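Local coordinates for SAG family member (Sag19) (Eimeria tenella, PDB 6ZZB), which is a major surface antigen of the parasite, of unknown molecular function and probably related to the CAP proteins, at residues 156-161 and 224-229; 163-168 and 176-181. All blocks are in the same frame, centred on the assembly; numbering follows the deposited sequence.

Contact 1 of 2, residues 156-161 and 224-229. With SO4 (sulfate ion), chain B.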
ATOM      1  N   SER A 156       6.709 -18.144   5.130  1.00 12.80           N
ATOM      2  CA  SER A 156       5.505 -18.753   4.508  0.50 12.57           C
ATOM      3  C   SER A 156       5.905 -19.904   3.588  1.00 12.76           C
ATOM      4  O   SER A 156       6.955 -19.841   2.983  1.00 13.51           O
ATOM      5  CB  SER A 156       4.726 -17.699   3.729  0.50 11.70           C
ATOM      6  OG  SER A 156       3.669 -18.287   2.957  0.50 10.34           O
ATOM      7  N   ASN A 157       4.999 -20.861   3.432  1.00 15.59           N
ATOM      8  CA  ASN A 157       5.154 -21.910   2.396  1.00 16.38           C
ATOM      9  C   ASN A 157       4.830 -21.375   0.996  1.00 18.39           C
ATOM     10  O   ASN A 157       4.931 -22.141   0.040  1.00 19.67           O
ATOM     11  CB  ASN A 157       4.303 -23.130   2.723  1.00 16.22           C
ATOM     12  CG  ASN A 157       4.890 -23.874   3.898  1.00 15.85           C
ATOM     13  OD1 ASN A 157       6.017 -24.342   3.779  1.00 18.73           O
ATOM     14  ND2 ASN A 157       4.161 -23.923   4.997  1.00 16.05           N
ATOM     15  N   PHE A 158       4.529 -20.088   0.856  1.00 16.21           N
ATOM     16  CA  PHE A 158       4.483 -19.422  -0.461  1.00 16.49           C
ATOM     17  C   PHE A 158       5.665 -19.866  -1.312  1.00 16.75           C
ATOM     18  O   PHE A 158       6.833 -19.786  -0.881  1.00 18.35           O
ATOM     19  CB  PHE A 158       4.509 -17.905  -0.280  1.00 15.45           C
ATOM     20  CG  PHE A 158       4.519 -17.151  -1.579  1.00 15.45           C
ATOM     21  CD1 PHE A 158       3.336 -16.807  -2.213  1.00 16.36           C
ATOM     22  CD2 PHE A 158       5.713 -16.781  -2.149  1.00 16.35           C
ATOM     23  CE1 PHE A 158       3.365 -16.125  -3.423  1.00 16.87           C
ATOM     24  CE2 PHE A 158       5.741 -16.119  -3.368  1.00 18.96           C
ATOM     25  CZ  PHE A 158       4.562 -15.792  -3.991  1.00 17.35           C
ATOM     26  N   GLU A 159       5.366 -20.293  -2.541  1.00 17.35           N
ATOM     27  CA  GLU A 159       6.342 -20.559  -3.620  1.00 20.37           C
ATOM     28  C   GLU A 159       5.948 -19.669  -4.788  1.00 18.73           C
ATOM     29  O   GLU A 159       4.766 -19.601  -5.111  1.00 17.93           O
ATOM     30  CB  GLU A 159       6.272 -22.008  -4.132  1.00 25.40           C
ATOM     31  CG  GLU A 159       6.840 -23.058  -3.213  1.00 29.45           C
ATOM     32  CD  GLU A 159       6.995 -24.380  -3.959  1.00 33.30           C
ATOM     33  OE1 GLU A 159       6.166 -25.276  -3.735  1.00 36.80           O
ATOM     34  OE2 GLU A 159       7.915 -24.490  -4.805  1.00 35.72           O
ATOM     35  N   PRO A 160       6.906 -19.038  -5.478  1.00 19.05           N
ATOM     36  CA  PRO A 160       6.553 -18.143  -6.576  1.00 19.65           C
ATOM     37  C   PRO A 160       5.833 -18.819  -7.758  1.00 21.37           C
ATOM     38  O   PRO A 160       5.028 -18.171  -8.419  1.00 21.83           O
ATOM     39  CB  PRO A 160       7.914 -17.565  -6.990  1.00 22.37           C
ATOM     40  CG  PRO A 160       8.945 -18.569  -6.494  1.00 22.93           C
ATOM     41  CD  PRO A 160       8.347 -19.103  -5.213  1.00 21.53           C
ATOM     42  N   SER A 161       6.089 -20.100  -8.016  1.00 21.60           N
ATOM     43  CA  SER A 161       5.476 -20.767  -9.189  1.00 23.22           C
ATOM     44  C   SER A 161       3.993 -21.044  -8.937  1.00 22.78           C
ATOM     45  O   SER A 161       3.247 -21.093  -9.929  1.00 26.97           O
ATOM     46  CB  SER A 161       6.224 -22.005  -9.590  1.00 24.06           C
ATOM     47  OG  SER A 161       6.222 -22.930  -8.543  1.00 26.64           O
ATOM     48  N   GLU A 224      12.633 -15.931 -10.454  1.00 20.20           N
ATOM     49  CA  GLU A 224      13.919 -15.227 -10.566  1.00 22.53           C
ATOM     50  C   GLU A 224      13.915 -14.111  -9.520  1.00 20.80           C
ATOM     51  O   GLU A 224      14.891 -13.952  -8.773  1.00 20.41           O
ATOM     52  CB  GLU A 224      14.093 -14.708 -11.994  1.00 26.55           C
ATOM     53  CG  GLU A 224      15.426 -14.042 -12.228  1.00 28.22           C
ATOM     54  CD  GLU A 224      15.599 -13.479 -13.630  1.00 31.07           C
ATOM     55  OE1 GLU A 224      14.578 -13.296 -14.335  1.00 36.86           O
ATOM     56  OE2 GLU A 224      16.746 -13.217 -14.001  1.00 35.78           O
ATOM     57  N   LEU A 225      12.831 -13.323  -9.483  1.00 18.99           N
ATOM     58  CA  LEU A 225      12.771 -12.209  -8.510  1.00 18.10           C
ATOM     59  C   LEU A 225      12.743 -12.789  -7.082  1.00 15.93           C
ATOM     60  O   LEU A 225      13.484 -12.286  -6.226  1.00 16.44           O
ATOM     61  CB  LEU A 225      11.551 -11.323  -8.783  1.00 18.11           C
ATOM     62  CG  LEU A 225      11.355 -10.217  -7.748  1.00 19.02           C
ATOM     63  CD1 LEU A 225      12.570  -9.315  -7.683  1.00 19.91           C
ATOM     64  CD2 LEU A 225      10.105  -9.410  -8.045  1.00 20.26           C
ATOM     65  N   TYR A 226      11.950 -13.827  -6.827  1.00 16.37           N
ATOM     66  CA  TYR A 226      11.818 -14.389  -5.459  1.00 17.07           C
ATOM     67  C   TYR A 226      13.184 -14.911  -4.993  1.00 18.05           C
ATOM     68  O   TYR A 226      13.576 -14.635  -3.853  1.00 16.49           O
ATOM     69  CB  TYR A 226      10.701 -15.423  -5.371  1.00 19.52           C
ATOM     70  CG  TYR A 226      10.157 -15.561  -3.968  1.00 21.65           C
ATOM     71  CD1 TYR A 226       9.542 -14.496  -3.322  1.00 23.59           C
ATOM     72  CD2 TYR A 226      10.291 -16.734  -3.266  1.00 22.53           C
ATOM     73  CE1 TYR A 226       9.065 -14.611  -2.021  1.00 24.16           C
ATOM     74  CE2 TYR A 226       9.809 -16.879  -1.981  1.00 21.00           C
ATOM     75  CZ  TYR A 226       9.193 -15.812  -1.346  1.00 24.54           C
ATOM     76  OH  TYR A 226       8.717 -15.918  -0.068  1.00 25.90           O
ATOM     77  N   ASN A 227      13.908 -15.599  -5.878  1.00 18.93           N
ATOM     78  CA  ASN A 227      15.266 -16.104  -5.557  1.00 22.29           C
ATOM     79  C   ASN A 227      16.182 -14.927  -5.229  1.00 23.30           C
ATOM     80  O   ASN A 227      16.957 -15.045  -4.268  1.00 22.41           O
ATOM     81  CB  ASN A 227      15.851 -16.957  -6.684  1.00 25.57           C
ATOM     82  CG  ASN A 227      15.143 -18.288  -6.850  1.00 30.78           C
ATOM     83  OD1 ASN A 227      15.170 -18.880  -7.929  1.00 38.39           O
ATOM     84  ND2 ASN A 227      14.493 -18.768  -5.803  1.00 31.92           N
ATOM     85  N   ALA A 228      16.073 -13.814  -5.965  1.00 21.70           N
ATOM     86  CA  ALA A 228      16.927 -12.626  -5.737  1.00 22.73           C
ATOM     87  C   ALA A 228      16.610 -12.009  -4.370  1.00 22.86           C
ATOM     88  O   ALA A 228      17.522 -11.510  -3.711  1.00 25.19           O
ATOM     89  CB  ALA A 228      16.765 -11.620  -6.857  1.00 22.93           C
ATOM     90  N   LEU A 229      15.358 -12.044  -3.929  1.00 23.10           N
ATOM     91  CA  LEU A 229      14.982 -11.448  -2.619  1.00 24.87           C
ATOM     92  C   LEU A 229      15.623 -12.233  -1.477  1.00 24.79           C
ATOM     93  O   LEU A 229      15.949 -11.611  -0.457  1.00 29.03           O
ATOM     94  CB  LEU A 229      13.461 -11.398  -2.497  1.00 25.55           C
ATOM     95  CG  LEU A 229      12.801 -10.401  -3.449  1.00 26.89           C
ATOM     96  CD1 LEU A 229      11.294 -10.479  -3.320  1.00 28.20           C
ATOM     97  CD2 LEU A 229      13.293  -8.979  -3.219  1.00 28.33           C
TER
HETATM   98  S   SO4 B 301       1.585 -20.360   5.082  1.00 37.22           S
HETATM   99  O1  SO4 B 301       1.683 -19.221   4.194  1.00 39.92           O
HETATM  100  O2  SO4 B 301       0.555 -21.240   4.605  1.00 40.53           O
HETATM  101  O3  SO4 B 301       1.220 -19.893   6.400  1.00 43.41           O
HETATM  102  O4  SO4 B 301       2.846 -21.062   5.157  1.00 35.08           O
HETATM  103  O   HOH W   1       8.446 -18.358   0.872  1.00 17.98           O

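Contact 2 of 2, residues 163-168 and 176-181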
ATOM      1  N   GLY A 163       2.159 -19.603  -5.909  1.00 20.41           N
ATOM      2  CA  GLY A 163       1.550 -18.636  -4.982  1.00 20.44           C
ATOM      3  C   GLY A 163       0.884 -17.500  -5.750  1.00 19.08           C
ATOM      4  O   GLY A 163       1.514 -16.922  -6.656  1.00 21.01           O
ATOM      5  N   THR A 164      -0.343 -17.203  -5.392  1.00 18.92           N
ATOM      6  CA  THR A 164      -1.113 -16.090  -5.990  1.00 19.29           C
ATOM      7  C   THR A 164      -1.461 -15.103  -4.889  1.00 18.57           C
ATOM      8  O   THR A 164      -1.435 -15.452  -3.707  1.00 18.72           O
ATOM      9  CB  THR A 164      -2.350 -16.571  -6.757  1.00 24.30           C
ATOM     10  OG1 THR A 164      -3.307 -17.091  -5.839  1.00 25.30           O
ATOM     11  CG2 THR A 164      -2.008 -17.611  -7.800  1.00 24.92           C
ATOM     12  N   TYR A 165      -1.850 -13.920  -5.317  1.00 16.30           N
ATOM     13  CA  TYR A 165      -2.172 -12.829  -4.381  1.00 16.03           C
ATOM     14  C   TYR A 165      -3.604 -13.030  -3.932  1.00 16.56           C
ATOM     15  O   TYR A 165      -4.503 -12.982  -4.795  1.00 19.61           O
ATOM     16  CB  TYR A 165      -1.966 -11.465  -5.038  1.00 15.11           C
ATOM     17  CG  TYR A 165      -2.314 -10.352  -4.081  1.00 13.73           C
ATOM     18  CD1 TYR A 165      -1.447  -9.978  -3.070  1.00 13.48           C
ATOM     19  CD2 TYR A 165      -3.559  -9.745  -4.122  1.00 14.20           C
ATOM     20  CE1 TYR A 165      -1.777  -8.976  -2.160  1.00 13.23           C
ATOM     21  CE2 TYR A 165      -3.917  -8.763  -3.205  1.00 14.28           C
ATOM     22  CZ  TYR A 165      -3.025  -8.401  -2.207  1.00 13.21           C
ATOM     23  OH  TYR A 165      -3.370  -7.403  -1.321  1.00 12.97           O
ATOM     24  N   ASP A 166      -3.844 -13.251  -2.650  1.00 15.76           N
ATOM     25  CA  ASP A 166      -5.205 -13.320  -2.096  1.00 17.97           C
ATOM     26  C   ASP A 166      -5.158 -12.667  -0.727  1.00 17.77           C
ATOM     27  O   ASP A 166      -4.618 -13.261   0.230  1.00 18.41           O
ATOM     28  CB  ASP A 166      -5.678 -14.768  -2.059  1.00 20.54           C
ATOM     29  CG  ASP A 166      -7.046 -14.962  -1.446  1.00 24.59           C
ATOM     30  OD1 ASP A 166      -7.701 -13.953  -1.051  1.00 22.95           O
ATOM     31  OD2 ASP A 166      -7.457 -16.133  -1.367  1.00 32.92           O
ATOM     32  N   VAL A 167      -5.754 -11.496  -0.629  1.00 18.00           N
ATOM     33  CA  VAL A 167      -5.664 -10.668   0.603  1.00 18.02           C
ATOM     34  C   VAL A 167      -6.416 -11.348   1.759  1.00 19.40           C
ATOM     35  O   VAL A 167      -6.225 -10.911   2.897  1.00 20.70           O
ATOM     36  CB  VAL A 167      -6.150  -9.235   0.293  1.00 18.00           C
ATOM     37  CG1 VAL A 167      -7.661  -9.178   0.073  1.00 20.16           C
ATOM     38  CG2 VAL A 167      -5.683  -8.230   1.338  1.00 19.33           C
ATOM     39  N   GLU A 168      -7.235 -12.381   1.514  1.00 20.16           N
ATOM     40  CA  GLU A 168      -8.035 -13.055   2.567  1.00 22.96           C
ATOM     41  C   GLU A 168      -7.357 -14.348   3.033  1.00 23.55           C
ATOM     42  O   GLU A 168      -7.897 -14.986   3.952  1.00 26.95           O
ATOM     43  CB  GLU A 168      -9.453 -13.339   2.060  1.00 26.86           C
ATOM     44  CG  GLU A 168     -10.186 -12.114   1.530  1.00 29.97           C
ATOM     45  CD  GLU A 168     -10.904 -11.227   2.539  1.00 37.31           C
ATOM     46  OE1 GLU A 168     -11.014 -11.627   3.716  1.00 41.96           O
ATOM     47  OE2 GLU A 168     -11.376 -10.128   2.134  1.00 44.06           O
ATOM     48  N   ASN A 176       1.727  -6.416   6.002  1.00 10.24           N
ATOM     49  CA  ASN A 176       3.107  -6.171   5.570  1.00 10.45           C
ATOM     50  C   ASN A 176       3.433  -7.005   4.336  1.00 10.03           C
ATOM     51  O   ASN A 176       4.104  -6.519   3.430  1.00 10.00           O
ATOM     52  CB  ASN A 176       4.104  -6.396   6.712  1.00 10.71           C
ATOM     53  CG  ASN A 176       3.807  -5.575   7.939  1.00 11.60           C
ATOM     54  OD1 ASN A 176       3.623  -6.118   9.053  1.00 15.21           O
ATOM     55  ND2 ASN A 176       3.776  -4.284   7.779  1.00 10.56           N
ATOM     56  N   ALA A 177       3.080  -8.297   4.332  1.00  9.86           N
ATOM     57  CA  ALA A 177       3.354  -9.149   3.171  1.00  9.99           C
ATOM     58  C   ALA A 177       2.635  -8.622   1.920  1.00  9.75           C
ATOM     59  O   ALA A 177       3.242  -8.606   0.852  1.00 10.15           O
ATOM     60  CB  ALA A 177       2.946 -10.575   3.459  1.00 10.07           C
ATOM     61  N   SER A 178       1.383  -8.225   2.078  1.00  9.32           N
ATOM     62  CA  SER A 178       0.622  -7.595   0.974  1.00  9.32           C
ATOM     63  C   SER A 178       1.370  -6.349   0.498  1.00  9.26           C
ATOM     64  O   SER A 178       1.576  -6.143  -0.682  1.00  9.74           O
ATOM     65  CB  SER A 178      -0.760  -7.306   1.422  1.00  8.86           C
ATOM     66  OG  SER A 178      -1.504  -6.644   0.395  1.00  9.71           O
ATOM     67  N   ASN A 179       1.810  -5.523   1.432  1.00  9.33           N
ATOM     68  CA  ASN A 179       2.529  -4.275   1.089  1.00  9.06           C
ATOM     69  C   ASN A 179       3.767  -4.599   0.264  1.00  9.50           C
ATOM     70  O   ASN A 179       4.023  -3.899  -0.730  1.00 10.52           O
ATOM     71  CB  ASN A 179       2.895  -3.487   2.333  1.00  8.65           C
ATOM     72  CG  ASN A 179       1.724  -2.828   3.023  1.00  8.44           C
ATOM     73  OD1 ASN A 179       0.632  -2.733   2.461  1.00  9.18           O
ATOM     74  ND2 ASN A 179       1.926  -2.357   4.257  1.00  9.14           N
ATOM     75  N   VAL A 180       4.525  -5.630   0.625  1.00 10.21           N
ATOM     76  CA  VAL A 180       5.740  -5.983  -0.136  1.00 10.53           C
ATOM     77  C   VAL A 180       5.358  -6.463  -1.537  1.00 10.54           C
ATOM     78  O   VAL A 180       6.098  -6.147  -2.481  1.00 10.68           O
ATOM     79  CB  VAL A 180       6.536  -7.064   0.617  1.00 12.46           C
ATOM     80  CG1 VAL A 180       7.586  -7.716  -0.255  1.00 13.60           C
ATOM     81  CG2 VAL A 180       7.115  -6.457   1.855  1.00 12.54           C
ATOM     82  N   ALA A 181       4.275  -7.199  -1.682  1.00 10.17           N
ATOM     83  CA  ALA A 181       3.828  -7.640  -3.022  1.00 11.13           C
ATOM     84  C   ALA A 181       3.590  -6.427  -3.914  1.00 11.29           C
ATOM     85  O   ALA A 181       4.049  -6.438  -5.044  1.00 12.53           O
ATOM     86  CB  ALA A 181       2.626  -8.526  -2.886  1.00 11.15           C
TER

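Contact 1 of 2, residues 156-161 and 224-229
P160, in an irregular stretch of chain, comes closest to the C-terminal helix at Y226, where the two CA atoms are 6.6 Å apart and no hydrogen bond joins the segments directly. Y226 carries nearly all of the helix's share of the contact. Its ring receives F158 in a T-shaped (edge-to-face) pair: the CD2-CE2 edge of F158 is turned to one face of Y226, with centroids 5.2 Å apart and planes at 65°. The nearest atoms are F158 CD2 and Y226 CZ, at 3.7 Å. P160 crosses the tyrosine side chain at about a right angle, its CD 3.6 Å from Y226 CD2 while its CB and CG lie against Y226 CB. A water in the plane of the Y226 ring completes the link, 2.6 Å from Y226 OH and hydrogen-bonded to F158 O. Upstream, in one of its two conformers, S156 makes an ST turn: its OG, swung anti to the backbone N (chi1 172°), accepts a nearly straight bond from F158 N. N157 N donates to O4 of a sulfate, probably from the crystallisation liquor, at 2.8 Å in an almost straight bond. The contact thus lays the chain leaving helix 138-155 against helix 223-231; Y226 also touches L153 of the former helix and meets W230 edge-to-face within its own.

Contact 2 of 2, residues 163-168 and 176-181
Y165 reaches from an extended loop to S178 on helix 175-183, and the two hydroxyls meet 2.6 Å apart, Y165 OH to S178 OG. This is the tight part of the contact. A chi1 of 179°, setting CG opposite the main-chain N, carries the ring out so that its hydroxyl end reaches S178, and S178 OG sits in the plane of the ring at its edge, 3.5 Å from Y165 CE1. The hydrogen bond therefore lies beside the ring and joins two buried polar groups, although the placement of its proton is not settled. One turn along the helix the packing is looser: A181 CB stands 4.3 Å from Y165 CD1, approaching the ring obliquely. Farther down the loop the chain turns away from the helix toward solvent. There D166 OD1 accepts from E168 N at 3.0 Å, closing an Asx turn in which the amide meets the carboxylate from well above its plane, and the E168 side chain is exposed. Backbone bonds to E217 and D218 hold Y165 on the loop side, while F172 meets its ring and also touches A181. On its other sides helix 175-183 rests on helix 138-155 through A177 and V180, which touch L153, and on strand 126-131 through N179.

In the fold
Following the chain from the N terminus, helix 138-155 ends just before the first segment of contact 1, and the loop after it runs on through 163-168 into helix 175-183. Contact 2 closes a short loop there, with seven residues between its segments. Contact 1 closes only much later, after strands 190-196 and 203-211 have been added, when helix 223-231 returns; contact 2 is thus nested inside it. Their centres lie 12 Å apart on the same side of the chain's centre, and they touch where F158 CE1 packs 3.5 Å from G163 CA. One connecting loop is thereby joined to both the C-terminal helix and helix 175-183.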